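Local structure of (R)-specific secondary-alkylsulfatase (Pseudomonas sp., 4AXH) at residues A[295-300]-A[309-314]; A[285-290]-A[334-339]; A[344-349]-A[364-369]; A[248-253]-A[353-358]; A[122-127]-A[301-306]. The protein hydrolyses secondary alkyl sulfates enantioselectively with strict inversion of configuration, using a zinc-dependent site to release (S)-alcohols and sulfate. All blocks are in the same frame, centred on the assembly; numbering follows the deposited sequence. Where two conformers were deposited one is given.

All five contacts lie around the metallo-beta-lactamase fold, largely near the six-stranded sheet with strands 280-286, 296-300, 305-307 and 350-352. Interactions 1 and 2, centres about 9 Å apart, lie on its neighbouring antiparallel strands 296-300 and 280-286. Interaction 5, about 14 Å from interaction 1 centre to centre, joins this sheet to the eight-stranded one. Interaction 3 holds the start of helix 362-388 against the loop that follows helix 330-344. Interaction 4, about 13 Å from interaction 1 centre to centre, shares a zinc and water with it. Along the chain, interaction 1 closes before interaction 3 opens. Interactions 1 and 4 each bring one ligand, Asp310 and His355, to the two-zinc centre; the others join sheets and helices.

Interaction 1. Residues A[295-300]-A[309-314]; sequences DMNIYL and ADNAPP. With ZN (zinc ion), chain D; ZN (zinc ion), chain C.
The carboxamide of Asn311 sits between two flat groups of 295-300, the carboxylate of Asp295 at its oxygen end and the amide of Asn297 at its nitrogen end, and it meets each tip to tip. Its plane is turned 47° from the carboxylate and 76° from the Asn297 amide. Asn311 ND2 donates to Asn297 OD1 at 2.7 Å, with an N-H...O angle of 148°; the donor stands above the Asn297 carbonyl plane. The other end of that amide, Asn297 ND2, bonds to Gln285. Ala309 CB lies 3.6 Å from Met296 O, packing the loop against strand 296-300. This loop follows strand 305-307 and carries the bridging aspartate of a metallo-beta-lactamase fold: Asp310 OD2 is 2.2 Å from the zinc of chain D and also binds the zinc of chain C. Asn311, close to the zinc ligand Glu291, is second shell, while Asp295 approaches the ligand His179. Water 1 joins the two metals, 2.1 Å from the zinc of chain D.

Interaction 2. Residues A[285-290]-A[334-339]; sequences QLTLGS and AGYIDA
Thr287 CA lies over the centre of the Tyr336 ring, 3.6 Å from its centroid and only 1° off the ring normal, a CH-pi contact that plants helix 330-344 of the metallo-beta-lactamase fold on a type II beta turn, Thr287 to Ser290. The turn follows strand 280-286 and leads straight to the zinc ligand Glu291. Around the rest of the ring, Ser290 CB reaches the edge at CD2, 3.8 Å away, and Leu286 O approaches CE1 obliquely. At the tip of the ring, Tyr336 OH donates to Leu288 O at 3.0 Å, lying in the carbonyl plane on a lone pair, with a C=O...O angle of 131°. Thr287 CG2 packs on Tyr336 CB at 3.7 Å, where the ring joins the helix. Tyr336 CG is anti to its own carbonyl carbon (chi1 -73°), the rotamer that starts the ring off toward the turn.

One step outward, backbone bonds of Gln285 with Asn297 and of Thr287 with Asp295 keep the strand end and the start of the turn joined to strand 296-300. On another side of the helix, Asp338 forms a salt bridge to Arg595 of the second subunit. The Gln285 side chain runs extended toward the helix and, its OE1 being taken by Asn297, brings NE2 to 3.4 Å from Ala339 CB.

Interaction 3. Residues A[344-349]-A[364-369]; sequences YGDRTD and KVRTYL
Arg366 reaches from helix 362-388 to the backbone of Gly345, and its atoms can be traced outward from CB. CG stands anti to the carbonyl carbon of Arg366 (chi1 -82°) and comes 3.7 Å from Gly345 O; CD follows at 3.8 Å from the same oxygen. The chain then bends at chi3 (-138°), which places NE beside that carbonyl. NE donates to Gly345 O over 2.9 Å with an N-H...O angle of 152°, and it stands well above the carbonyl plane, so the bond meets the oxygen from over the peptide. Beyond it, NH1 forms a salt bridge with Asp363 near the start of its own helix. Asp346 OD1 lies 4.1 Å from Arg366 NE, out of the guanidinium plane, so only the charges are close. One residue earlier, Val365 CG2 packs on Thr348 CG2 at 3.6 Å, the two side chains crossing obliquely, and Val365 CG1 approaches Asp349 O. The contact joins the first turns of helix 362-388 to the link between helix 330-344 and strand 350-352; Arg366 and Leu369 also pack on Leu341 of the former helix, and Val365 rests on strand 359-360.

Interaction 4. Residues A[248-253]-A[353-358]; sequences GLFKTT and QQHNWP. With ZN (zinc ion), chain C.
Gly248 and Leu249 approach Asn356 in the zinc-binding heart of the metallo-beta-lactamase fold, where the loop carrying 248-253 meets the one that brings in the ligand His355. Gly248 O takes a hydrogen bond from Asn112. At Leu249, the CD2 branch touches Asn356 OD1 at 3.4 Å, the two side chains crossing at about a right angle. The carbonyl of Leu249 is joined to the other loop through solvent: water 2 lies 2.7 Å from Leu249 O and 3.2 Å from Asn356 N, from which it accepts. Phe250 comes next. Its side chain lies alongside that of His355, pointing the same way; the rings meet obliquely, planes 42° apart and centroids 5.8 Å, with Phe250 CD2 nearest, 3.9 Å from His355 CE1. The imidazole is thus flanked by the loop while NE2 coordinates the metal, where Asp183, His184 and Asp310 complete the protein ligands: His355 NE2 binds the zinc of chain C at 2.0 Å.

Interaction 5. Residues A[122-127]-A[301-306]; sequences PKLYQV and PQFKVL
Apolar packing between the two sheets of the metallo-beta-lactamase sandwich is carried here by Leu124, at the start of strand 124-128, against Phe303 and Val305. Leu124 CG is anti to the backbone N (chi1 -165°). CD1 stands over one face of the Phe303 ring; CD2 meets Val305 tip to tip, 3.7 Å from CG2 and 3.8 Å from CG1, and also comes near Phe303 CD2. Leu124 CB adds a contact of 3.8 Å to Phe303 CE2. That same ring corner is approached at its edge, near the ring plane, by the preceding residues, with Pro122 O 3.6 Å from CE2 and Lys123 CB 4.0 Å from CE2, while the rest of the Lys123 side chain leads off elsewhere. A G1 beta bulge, in which Lys304 and Val305 both face Leu300, shapes the entry into strand 305-307. Around the contact, Leu124 and Phe303 both pack on Ile138 of the eight-stranded sheet, and Leu124 and Val305 both rest on Leu300 of strand 296-300 in the six-stranded sheet.

Interaction 1. Residues A[295-300]-A[309-314]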
# COMPACT_ATOMS: atom_id res chain seq x y z
N ASP A 295 6.92 -16.62 5.05
CA ASP A 295 8.14 -16.37 5.84
C ASP A 295 8.13 -17.07 7.19
O ASP A 295 7.08 -17.30 7.77
CB ASP A 295 8.23 -14.83 6.05
CG ASP A 295 9.48 -14.23 6.61
OD1 ASP A 295 10.56 -14.86 6.48
OD2 ASP A 295 9.40 -13.12 7.14
N MET A 296 9.33 -17.33 7.74
CA MET A 296 9.48 -17.97 9.04
C MET A 296 10.89 -17.89 9.60
O MET A 296 11.84 -17.71 8.85
CB MET A 296 9.01 -19.45 9.01
CG MET A 296 9.90 -20.39 8.24
SD MET A 296 9.06 -21.94 7.99
CE MET A 296 10.37 -22.91 7.18
N ASN A 297 11.00 -18.08 10.92
CA ASN A 297 12.29 -18.15 11.63
C ASN A 297 12.52 -19.62 12.00
O ASN A 297 11.58 -20.42 12.03
CB ASN A 297 12.28 -17.28 12.90
CG ASN A 297 12.12 -15.81 12.67
OD1 ASN A 297 12.69 -15.23 11.73
ND2 ASN A 297 11.39 -15.15 13.55
N ILE A 298 13.75 -20.00 12.22
CA ILE A 298 14.09 -21.37 12.53
C ILE A 298 14.96 -21.40 13.78
O ILE A 298 16.06 -20.85 13.78
CB ILE A 298 14.74 -22.11 11.33
CG1 ILE A 298 13.87 -22.00 10.06
CG2 ILE A 298 15.05 -23.59 11.67
CD1 ILE A 298 14.36 -21.05 9.09
N TYR A 299 14.44 -21.99 14.86
CA TYR A 299 15.21 -22.12 16.09
C TYR A 299 15.78 -23.55 16.14
O TYR A 299 15.17 -24.49 15.63
CB TYR A 299 14.36 -21.74 17.34
CG TYR A 299 15.03 -21.99 18.68
CD1 TYR A 299 16.06 -21.17 19.13
CD2 TYR A 299 14.58 -23.00 19.53
CE1 TYR A 299 16.66 -21.38 20.37
CE2 TYR A 299 15.15 -23.20 20.78
CZ TYR A 299 16.20 -22.40 21.19
OH TYR A 299 16.80 -22.66 22.40
N LEU A 300 16.98 -23.67 16.67
CA LEU A 300 17.67 -24.93 16.81
C LEU A 300 17.82 -25.23 18.29
O LEU A 300 18.80 -24.79 18.91
CB LEU A 300 19.02 -24.94 16.07
CG LEU A 300 18.92 -24.70 14.58
CD1 LEU A 300 20.29 -24.59 13.95
CD2 LEU A 300 18.08 -25.77 13.91
N ALA A 309 16.04 -15.68 9.34
CA ALA A 309 15.92 -15.50 7.89
C ALA A 309 16.41 -14.06 7.56
O ALA A 309 17.54 -13.72 7.93
CB ALA A 309 14.46 -15.71 7.46
N ASP A 310 15.54 -13.22 6.92
CA ASP A 310 15.79 -11.79 6.58
C ASP A 310 14.93 -10.84 7.43
O ASP A 310 14.77 -9.65 7.08
CB ASP A 310 15.46 -11.52 5.11
CG ASP A 310 16.21 -12.33 4.10
OD1 ASP A 310 17.03 -13.19 4.51
OD2 ASP A 310 15.98 -12.12 2.88
N ASN A 311 14.35 -11.39 8.54
CA ASN A 311 13.47 -10.65 9.43
C ASN A 311 14.15 -9.60 10.30
O ASN A 311 13.47 -8.67 10.76
CB ASN A 311 12.66 -11.61 10.27
CG ASN A 311 11.81 -12.48 9.40
OD1 ASN A 311 11.12 -11.99 8.50
ND2 ASN A 311 11.94 -13.78 9.58
N ALA A 312 15.46 -9.75 10.54
CA ALA A 312 16.17 -8.79 11.37
C ALA A 312 17.63 -8.72 10.98
O ALA A 312 18.50 -9.08 11.78
CB ALA A 312 16.01 -9.17 12.84
N PRO A 313 17.96 -8.22 9.77
CA PRO A 313 19.38 -8.16 9.38
C PRO A 313 20.13 -6.95 9.95
O PRO A 313 19.51 -6.01 10.44
CB PRO A 313 19.29 -8.14 7.85
CG PRO A 313 18.03 -7.44 7.55
CD PRO A 313 17.09 -7.72 8.69
N PRO A 314 21.48 -6.94 9.87
CA PRO A 314 22.27 -5.82 10.43
C PRO A 314 22.32 -4.55 9.58
O PRO A 314 23.41 -4.03 9.28
CB PRO A 314 23.67 -6.41 10.62
CG PRO A 314 23.60 -7.81 10.21
CD PRO A 314 22.37 -8.00 9.38
ZN ZN D . 14.12 -12.04 1.74
ZN ZN C . 17.35 -12.56 1.28
O HOH W 1 15.62 -11.84 0.30

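Interaction 2. Residues A[285-290]-A[334-339]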
# COMPACT_ATOMS: atom_id res chain seq x y z
N GLN A 285 8.97 -20.86 13.36
CA GLN A 285 8.03 -19.83 13.80
C GLN A 285 7.54 -19.06 12.58
O GLN A 285 8.32 -18.34 11.97
CB GLN A 285 8.70 -18.86 14.79
CG GLN A 285 7.82 -17.62 15.12
CD GLN A 285 8.56 -16.42 15.68
OE1 GLN A 285 9.80 -16.33 15.66
NE2 GLN A 285 7.77 -15.45 16.16
N LEU A 286 6.25 -19.19 12.22
CA LEU A 286 5.70 -18.48 11.08
C LEU A 286 5.72 -16.97 11.29
O LEU A 286 5.14 -16.48 12.25
CB LEU A 286 4.26 -18.94 10.80
CG LEU A 286 4.01 -20.26 10.04
CD1 LEU A 286 2.51 -20.51 9.89
CD2 LEU A 286 4.59 -20.22 8.66
N THR A 287 6.38 -16.22 10.39
CA THR A 287 6.43 -14.74 10.41
C THR A 287 5.79 -14.18 9.15
O THR A 287 6.34 -13.29 8.50
CB THR A 287 7.84 -14.21 10.65
OG1 THR A 287 8.65 -14.65 9.59
CG2 THR A 287 8.44 -14.67 11.96
N LEU A 288 4.61 -14.71 8.79
CA LEU A 288 3.89 -14.34 7.56
C LEU A 288 3.52 -12.89 7.41
O LEU A 288 2.85 -12.31 8.28
CB LEU A 288 2.66 -15.24 7.30
CG LEU A 288 2.83 -16.78 7.44
CD1 LEU A 288 1.51 -17.48 7.24
CD2 LEU A 288 3.89 -17.35 6.48
N GLY A 289 3.98 -12.32 6.29
CA GLY A 289 3.70 -10.95 5.88
C GLY A 289 4.69 -9.86 6.28
O GLY A 289 4.49 -8.68 5.92
N SER A 290 5.73 -10.21 7.06
CA SER A 290 6.74 -9.22 7.48
C SER A 290 7.70 -8.89 6.30
O SER A 290 7.27 -8.23 5.36
CB SER A 290 7.45 -9.69 8.76
OG SER A 290 8.05 -10.97 8.60
N ALA A 334 7.55 -5.84 13.57
CA ALA A 334 7.98 -5.63 14.95
C ALA A 334 7.40 -6.68 15.91
O ALA A 334 8.13 -7.18 16.78
CB ALA A 334 7.64 -4.22 15.42
N GLY A 335 6.14 -7.07 15.70
CA GLY A 335 5.46 -8.10 16.48
C GLY A 335 6.08 -9.49 16.38
O GLY A 335 6.07 -10.26 17.36
N TYR A 336 6.63 -9.82 15.19
CA TYR A 336 7.28 -11.11 14.95
C TYR A 336 8.70 -11.16 15.54
O TYR A 336 9.19 -12.22 15.94
CB TYR A 336 7.31 -11.42 13.45
CG TYR A 336 5.97 -11.80 12.84
CD1 TYR A 336 5.16 -12.76 13.43
CD2 TYR A 336 5.54 -11.24 11.64
CE1 TYR A 336 3.95 -13.14 12.88
CE2 TYR A 336 4.32 -11.60 11.08
CZ TYR A 336 3.53 -12.55 11.70
OH TYR A 336 2.36 -12.97 11.13
N ILE A 337 9.39 -10.01 15.54
CA ILE A 337 10.73 -9.88 16.11
C ILE A 337 10.58 -10.10 17.63
O ILE A 337 11.27 -10.94 18.21
CB ILE A 337 11.40 -8.51 15.75
CG1 ILE A 337 11.74 -8.45 14.24
CG2 ILE A 337 12.66 -8.30 16.60
CD1 ILE A 337 12.03 -7.12 13.65
N ASP A 338 9.59 -9.40 18.25
CA ASP A 338 9.27 -9.45 19.67
C ASP A 338 8.83 -10.84 20.09
O ASP A 338 9.24 -11.31 21.15
CB ASP A 338 8.20 -8.41 19.98
CG ASP A 338 7.95 -8.11 21.45
OD1 ASP A 338 8.95 -8.07 22.22
OD2 ASP A 338 6.77 -7.82 21.79
N ALA A 339 8.04 -11.54 19.24
CA ALA A 339 7.60 -12.91 19.54
C ALA A 339 8.79 -13.85 19.50
O ALA A 339 8.87 -14.78 20.32
CB ALA A 339 6.51 -13.35 18.59

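Interaction 3. Residues A[344-349]-A[364-369]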
# COMPACT_ATOMS: atom_id res chain seq x y z
N TYR A 344 12.51 -17.23 22.22
CA TYR A 344 13.87 -17.76 22.07
C TYR A 344 15.00 -16.99 22.72
O TYR A 344 16.06 -17.58 22.92
CB TYR A 344 14.20 -18.06 20.59
CG TYR A 344 13.09 -18.80 19.86
CD1 TYR A 344 12.74 -20.10 20.22
CD2 TYR A 344 12.35 -18.17 18.87
CE1 TYR A 344 11.70 -20.77 19.58
CE2 TYR A 344 11.30 -18.83 18.22
CZ TYR A 344 10.99 -20.13 18.58
OH TYR A 344 9.94 -20.78 17.97
N GLY A 345 14.77 -15.72 23.04
CA GLY A 345 15.76 -14.83 23.63
C GLY A 345 16.55 -15.37 24.81
O GLY A 345 17.77 -15.22 24.85
N ASP A 346 15.86 -16.04 25.75
CA ASP A 346 16.49 -16.63 26.94
C ASP A 346 17.17 -17.98 26.67
O ASP A 346 18.03 -18.39 27.47
CB ASP A 346 15.47 -16.78 28.08
CG ASP A 346 14.64 -15.53 28.37
OD1 ASP A 346 15.21 -14.41 28.31
OD2 ASP A 346 13.43 -15.68 28.65
N ARG A 347 16.83 -18.63 25.51
CA ARG A 347 17.32 -19.93 24.99
C ARG A 347 18.32 -19.81 23.82
O ARG A 347 18.58 -20.82 23.14
CB ARG A 347 16.14 -20.71 24.44
CG ARG A 347 15.26 -21.35 25.45
CD ARG A 347 14.35 -22.31 24.73
NE ARG A 347 13.17 -21.74 24.13
CZ ARG A 347 12.28 -22.48 23.47
NH1 ARG A 347 12.49 -23.78 23.30
NH2 ARG A 347 11.17 -21.93 23.00
N THR A 348 18.85 -18.61 23.54
CA THR A 348 19.74 -18.42 22.40
C THR A 348 21.07 -17.82 22.72
O THR A 348 21.13 -16.79 23.39
CB THR A 348 19.02 -17.87 21.16
OG1 THR A 348 19.97 -17.73 20.10
CG2 THR A 348 18.37 -16.55 21.40
N ASP A 349 22.16 -18.48 22.26
CA ASP A 349 23.55 -18.05 22.49
C ASP A 349 24.11 -17.28 21.31
O ASP A 349 24.92 -16.39 21.49
CB ASP A 349 24.45 -19.27 22.81
CG ASP A 349 24.18 -19.96 24.15
OD1 ASP A 349 23.43 -19.39 24.99
OD2 ASP A 349 24.73 -21.07 24.36
N LYS A 364 23.93 -9.90 23.90
CA LYS A 364 24.06 -9.14 22.66
C LYS A 364 22.96 -9.47 21.69
O LYS A 364 22.51 -8.56 21.00
CB LYS A 364 25.45 -9.28 22.04
CG LYS A 364 26.49 -8.36 22.66
CD LYS A 364 27.85 -9.01 22.54
CE LYS A 364 28.35 -9.53 23.88
NZ LYS A 364 29.61 -10.31 23.73
N VAL A 365 22.45 -10.74 21.69
CA VAL A 365 21.32 -11.17 20.86
C VAL A 365 20.02 -10.53 21.33
O VAL A 365 19.24 -10.06 20.51
CB VAL A 365 21.19 -12.69 20.48
CG1 VAL A 365 22.54 -13.40 20.36
CG2 VAL A 365 20.27 -13.45 21.41
N ARG A 366 19.80 -10.49 22.65
CA ARG A 366 18.59 -9.89 23.27
C ARG A 366 18.48 -8.38 23.01
O ARG A 366 17.38 -7.89 22.74
CB ARG A 366 18.56 -10.17 24.76
CG ARG A 366 18.02 -11.52 25.12
CD ARG A 366 18.33 -11.83 26.57
NE ARG A 366 18.77 -13.22 26.67
CZ ARG A 366 19.88 -13.62 27.27
NH1 ARG A 366 20.66 -12.74 27.89
NH2 ARG A 366 20.21 -14.90 27.28
N THR A 367 19.63 -7.66 23.10
CA THR A 367 19.70 -6.23 22.82
C THR A 367 19.42 -6.03 21.31
O THR A 367 18.68 -5.12 20.95
CB THR A 367 21.09 -5.69 23.20
OG1 THR A 367 21.25 -5.78 24.61
CG2 THR A 367 21.36 -4.24 22.71
N TYR A 368 20.02 -6.87 20.44
CA TYR A 368 19.89 -6.79 18.99
C TYR A 368 18.42 -6.94 18.61
O TYR A 368 17.87 -6.02 18.01
CB TYR A 368 20.82 -7.81 18.33
CG TYR A 368 20.81 -7.86 16.82
CD1 TYR A 368 19.84 -8.59 16.13
CD2 TYR A 368 21.84 -7.29 16.08
CE1 TYR A 368 19.86 -8.68 14.74
CE2 TYR A 368 21.86 -7.37 14.69
CZ TYR A 368 20.88 -8.09 14.03
OH TYR A 368 20.90 -8.21 12.65
N LEU A 369 17.76 -8.00 19.07
CA LEU A 369 16.34 -8.24 18.83
C LEU A 369 15.44 -7.12 19.29
O LEU A 369 14.61 -6.66 18.52
CB LEU A 369 15.88 -9.57 19.43
CG LEU A 369 16.37 -10.80 18.69
CD1 LEU A 369 15.82 -12.05 19.32
CD2 LEU A 369 16.02 -10.70 17.20

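Interaction 4. Residues A[248-253]-A[353-358]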
# COMPACT_ATOMS: atom_id res chain seq x y z
N GLY A 248 24.51 -3.17 0.78
CA GLY A 248 23.97 -3.15 2.13
C GLY A 248 23.96 -4.50 2.78
O GLY A 248 24.72 -4.73 3.71
N LEU A 249 23.10 -5.40 2.28
CA LEU A 249 22.98 -6.76 2.82
C LEU A 249 23.83 -7.77 2.08
O LEU A 249 23.79 -8.97 2.40
CB LEU A 249 21.51 -7.20 2.86
CG LEU A 249 20.55 -6.33 3.64
CD1 LEU A 249 19.13 -6.80 3.41
CD2 LEU A 249 20.91 -6.31 5.12
N PHE A 250 24.56 -7.31 1.05
CA PHE A 250 25.47 -8.08 0.18
C PHE A 250 26.24 -7.13 -0.70
O PHE A 250 26.03 -5.93 -0.61
CB PHE A 250 24.73 -9.12 -0.68
CG PHE A 250 23.43 -8.63 -1.28
CD1 PHE A 250 23.42 -7.92 -2.48
CD2 PHE A 250 22.21 -8.84 -0.62
CE1 PHE A 250 22.24 -7.40 -2.98
CE2 PHE A 250 21.03 -8.34 -1.14
CZ PHE A 250 21.05 -7.61 -2.31
N LYS A 251 27.11 -7.66 -1.55
CA LYS A 251 27.93 -6.84 -2.45
C LYS A 251 27.13 -6.32 -3.65
O LYS A 251 27.12 -5.12 -3.88
CB LYS A 251 29.20 -7.58 -2.89
CG LYS A 251 30.14 -8.10 -1.77
CD LYS A 251 30.59 -7.04 -0.75
CE LYS A 251 31.57 -6.02 -1.27
NZ LYS A 251 31.37 -4.70 -0.62
N THR A 252 26.47 -7.23 -4.40
CA THR A 252 25.72 -6.93 -5.64
C THR A 252 24.88 -8.17 -5.97
O THR A 252 25.01 -9.18 -5.27
CB THR A 252 26.71 -6.62 -6.83
OG1 THR A 252 25.98 -6.34 -8.05
CG2 THR A 252 27.75 -7.73 -7.04
N THR A 253 24.08 -8.10 -7.06
CA THR A 253 23.31 -9.26 -7.52
C THR A 253 24.14 -10.15 -8.43
O THR A 253 25.05 -9.68 -9.13
CB THR A 253 21.94 -8.90 -8.17
OG1 THR A 253 22.12 -7.97 -9.25
CG2 THR A 253 20.91 -8.39 -7.14
N GLN A 353 21.72 -15.49 10.52
CA GLN A 353 20.81 -14.94 9.52
C GLN A 353 21.11 -15.45 8.12
O GLN A 353 22.13 -16.13 7.92
CB GLN A 353 20.90 -13.41 9.53
CG GLN A 353 20.36 -12.75 10.78
CD GLN A 353 21.25 -11.65 11.19
OE1 GLN A 353 22.45 -11.67 10.94
NE2 GLN A 353 20.66 -10.69 11.84
N GLN A 354 20.25 -15.10 7.16
CA GLN A 354 20.43 -15.53 5.77
C GLN A 354 21.03 -14.40 4.90
O GLN A 354 21.16 -14.52 3.68
CB GLN A 354 19.15 -16.17 5.22
CG GLN A 354 18.67 -17.38 6.06
CD GLN A 354 19.68 -18.52 6.01
OE1 GLN A 354 20.53 -18.69 6.88
NE2 GLN A 354 19.60 -19.32 4.98
N HIS A 355 21.43 -13.33 5.56
CA HIS A 355 22.19 -12.23 5.01
C HIS A 355 23.05 -11.82 6.15
O HIS A 355 22.55 -11.76 7.28
CB HIS A 355 21.31 -11.06 4.58
CG HIS A 355 20.56 -11.31 3.33
ND1 HIS A 355 21.20 -11.44 2.13
CD2 HIS A 355 19.23 -11.48 3.14
CE1 HIS A 355 20.25 -11.67 1.25
NE2 HIS A 355 19.05 -11.70 1.81
N ASN A 356 24.35 -11.56 5.89
CA ASN A 356 25.33 -11.08 6.88
C ASN A 356 25.75 -12.02 8.01
O ASN A 356 25.40 -13.19 8.02
CB ASN A 356 24.96 -9.70 7.41
CG ASN A 356 24.47 -8.76 6.36
OD1 ASN A 356 23.27 -8.50 6.26
ND2 ASN A 356 25.37 -8.21 5.57
N TRP A 357 26.52 -11.47 8.95
CA TRP A 357 27.20 -12.13 10.05
C TRP A 357 26.32 -12.45 11.26
O TRP A 357 25.30 -11.76 11.49
CB TRP A 357 28.44 -11.29 10.50
CG TRP A 357 28.11 -9.86 10.68
CD1 TRP A 357 27.62 -9.26 11.79
CD2 TRP A 357 28.03 -8.89 9.63
NE1 TRP A 357 27.31 -7.95 11.52
CE2 TRP A 357 27.54 -7.69 10.20
CE3 TRP A 357 28.32 -8.91 8.25
CZ2 TRP A 357 27.37 -6.51 9.45
CZ3 TRP A 357 28.11 -7.76 7.49
CH2 TRP A 357 27.66 -6.58 8.09
N PRO A 358 26.77 -13.40 12.12
CA PRO A 358 26.00 -13.72 13.32
C PRO A 358 26.24 -12.77 14.50
O PRO A 358 27.25 -12.11 14.53
CB PRO A 358 26.52 -15.14 13.69
CG PRO A 358 27.40 -15.57 12.56
CD PRO A 358 27.93 -14.31 12.00
ZN ZN C . 17.35 -12.56 1.28
O HOH W 2 24.90 -11.42 2.74
O HOH W 1 15.62 -11.84 0.30

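Interaction 5. Residues A[122-127]-A[301-306]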
# COMPACT_ATOMS: atom_id res chain seq x y z
N PRO A 122 30.26 -26.49 16.51
CA PRO A 122 30.57 -27.77 15.83
C PRO A 122 29.28 -28.36 15.29
O PRO A 122 28.24 -28.21 15.96
CB PRO A 122 31.20 -28.62 16.94
CG PRO A 122 31.63 -27.62 18.00
CD PRO A 122 30.62 -26.54 17.95
N LYS A 123 29.31 -28.94 14.02
CA LYS A 123 28.16 -29.50 13.27
C LYS A 123 27.27 -28.38 12.66
O LYS A 123 26.20 -28.69 12.13
CB LYS A 123 27.28 -30.42 14.16
CG LYS A 123 27.85 -31.78 14.54
CD LYS A 123 26.80 -32.57 15.38
CE LYS A 123 27.11 -34.05 15.48
NZ LYS A 123 25.92 -34.87 15.83
N LEU A 124 27.68 -27.10 12.75
CA LEU A 124 26.91 -25.94 12.28
C LEU A 124 27.79 -24.90 11.59
O LEU A 124 28.58 -24.21 12.24
CB LEU A 124 26.13 -25.32 13.44
CG LEU A 124 25.02 -24.36 13.08
CD1 LEU A 124 23.83 -25.10 12.51
CD2 LEU A 124 24.59 -23.54 14.30
N TYR A 125 27.66 -24.82 10.26
CA TYR A 125 28.46 -23.95 9.42
C TYR A 125 27.60 -23.01 8.56
O TYR A 125 26.37 -23.15 8.48
CB TYR A 125 29.42 -24.77 8.54
CG TYR A 125 30.28 -25.72 9.34
CD1 TYR A 125 29.78 -26.94 9.78
CD2 TYR A 125 31.58 -25.39 9.68
CE1 TYR A 125 30.55 -27.79 10.58
CE2 TYR A 125 32.38 -26.26 10.42
CZ TYR A 125 31.85 -27.45 10.89
OH TYR A 125 32.61 -28.30 11.66
N GLN A 126 28.26 -22.03 7.94
CA GLN A 126 27.59 -21.06 7.12
C GLN A 126 28.50 -20.65 5.99
O GLN A 126 29.71 -20.49 6.19
CB GLN A 126 27.23 -19.86 7.99
CG GLN A 126 25.95 -19.15 7.60
CD GLN A 126 25.35 -18.38 8.75
OE1 GLN A 126 24.03 -18.40 8.83
NE2 GLN A 126 26.04 -17.69 9.53
N VAL A 127 27.93 -20.51 4.79
CA VAL A 127 28.63 -20.02 3.62
C VAL A 127 28.03 -18.66 3.37
O VAL A 127 26.81 -18.52 3.15
CB VAL A 127 28.58 -20.93 2.36
CG1 VAL A 127 29.41 -20.32 1.22
CG2 VAL A 127 29.07 -22.34 2.67
N PRO A 301 16.81 -25.92 18.88
CA PRO A 301 16.86 -26.20 20.33
C PRO A 301 18.12 -26.92 20.80
O PRO A 301 18.65 -26.55 21.85
CB PRO A 301 15.55 -26.93 20.63
CG PRO A 301 14.98 -27.30 19.32
CD PRO A 301 15.56 -26.43 18.27
N GLN A 302 18.66 -27.83 19.99
CA GLN A 302 19.88 -28.59 20.30
C GLN A 302 21.12 -27.72 20.35
O GLN A 302 22.04 -28.01 21.13
CB GLN A 302 20.12 -29.70 19.28
CG GLN A 302 19.07 -30.80 19.24
CD GLN A 302 19.10 -31.55 17.92
OE1 GLN A 302 19.74 -31.15 16.93
NE2 GLN A 302 18.39 -32.64 17.87
N PHE A 303 21.16 -26.68 19.51
CA PHE A 303 22.31 -25.80 19.35
C PHE A 303 22.20 -24.49 20.13
O PHE A 303 23.22 -23.81 20.30
CB PHE A 303 22.51 -25.50 17.86
CG PHE A 303 22.94 -26.66 17.01
CD1 PHE A 303 22.00 -27.55 16.49
CD2 PHE A 303 24.27 -26.83 16.65
CE1 PHE A 303 22.40 -28.62 15.71
CE2 PHE A 303 24.66 -27.90 15.85
CZ PHE A 303 23.72 -28.79 15.39
N LYS A 304 20.98 -24.14 20.60
CA LYS A 304 20.72 -22.88 21.31
C LYS A 304 21.07 -21.67 20.39
O LYS A 304 21.62 -20.65 20.85
CB LYS A 304 21.47 -22.80 22.67
CG LYS A 304 20.71 -23.39 23.85
CD LYS A 304 21.32 -22.93 25.17
CE LYS A 304 20.31 -22.23 26.06
NZ LYS A 304 20.90 -21.06 26.77
N VAL A 305 20.78 -21.82 19.06
CA VAL A 305 21.00 -20.83 18.00
C VAL A 305 19.67 -20.46 17.38
O VAL A 305 18.79 -21.34 17.24
CB VAL A 305 22.10 -21.16 16.93
CG1 VAL A 305 23.31 -21.88 17.51
CG2 VAL A 305 21.55 -21.93 15.77
N LEU A 306 19.48 -19.18 17.02
CA LEU A 306 18.26 -18.71 16.38
C LEU A 306 18.56 -18.16 15.00
O LEU A 306 19.49 -17.37 14.83
CB LEU A 306 17.48 -17.70 17.25
CG LEU A 306 16.24 -17.03 16.65
CD1 LEU A 306 15.08 -17.99 16.53
CD2 LEU A 306 15.84 -15.83 17.43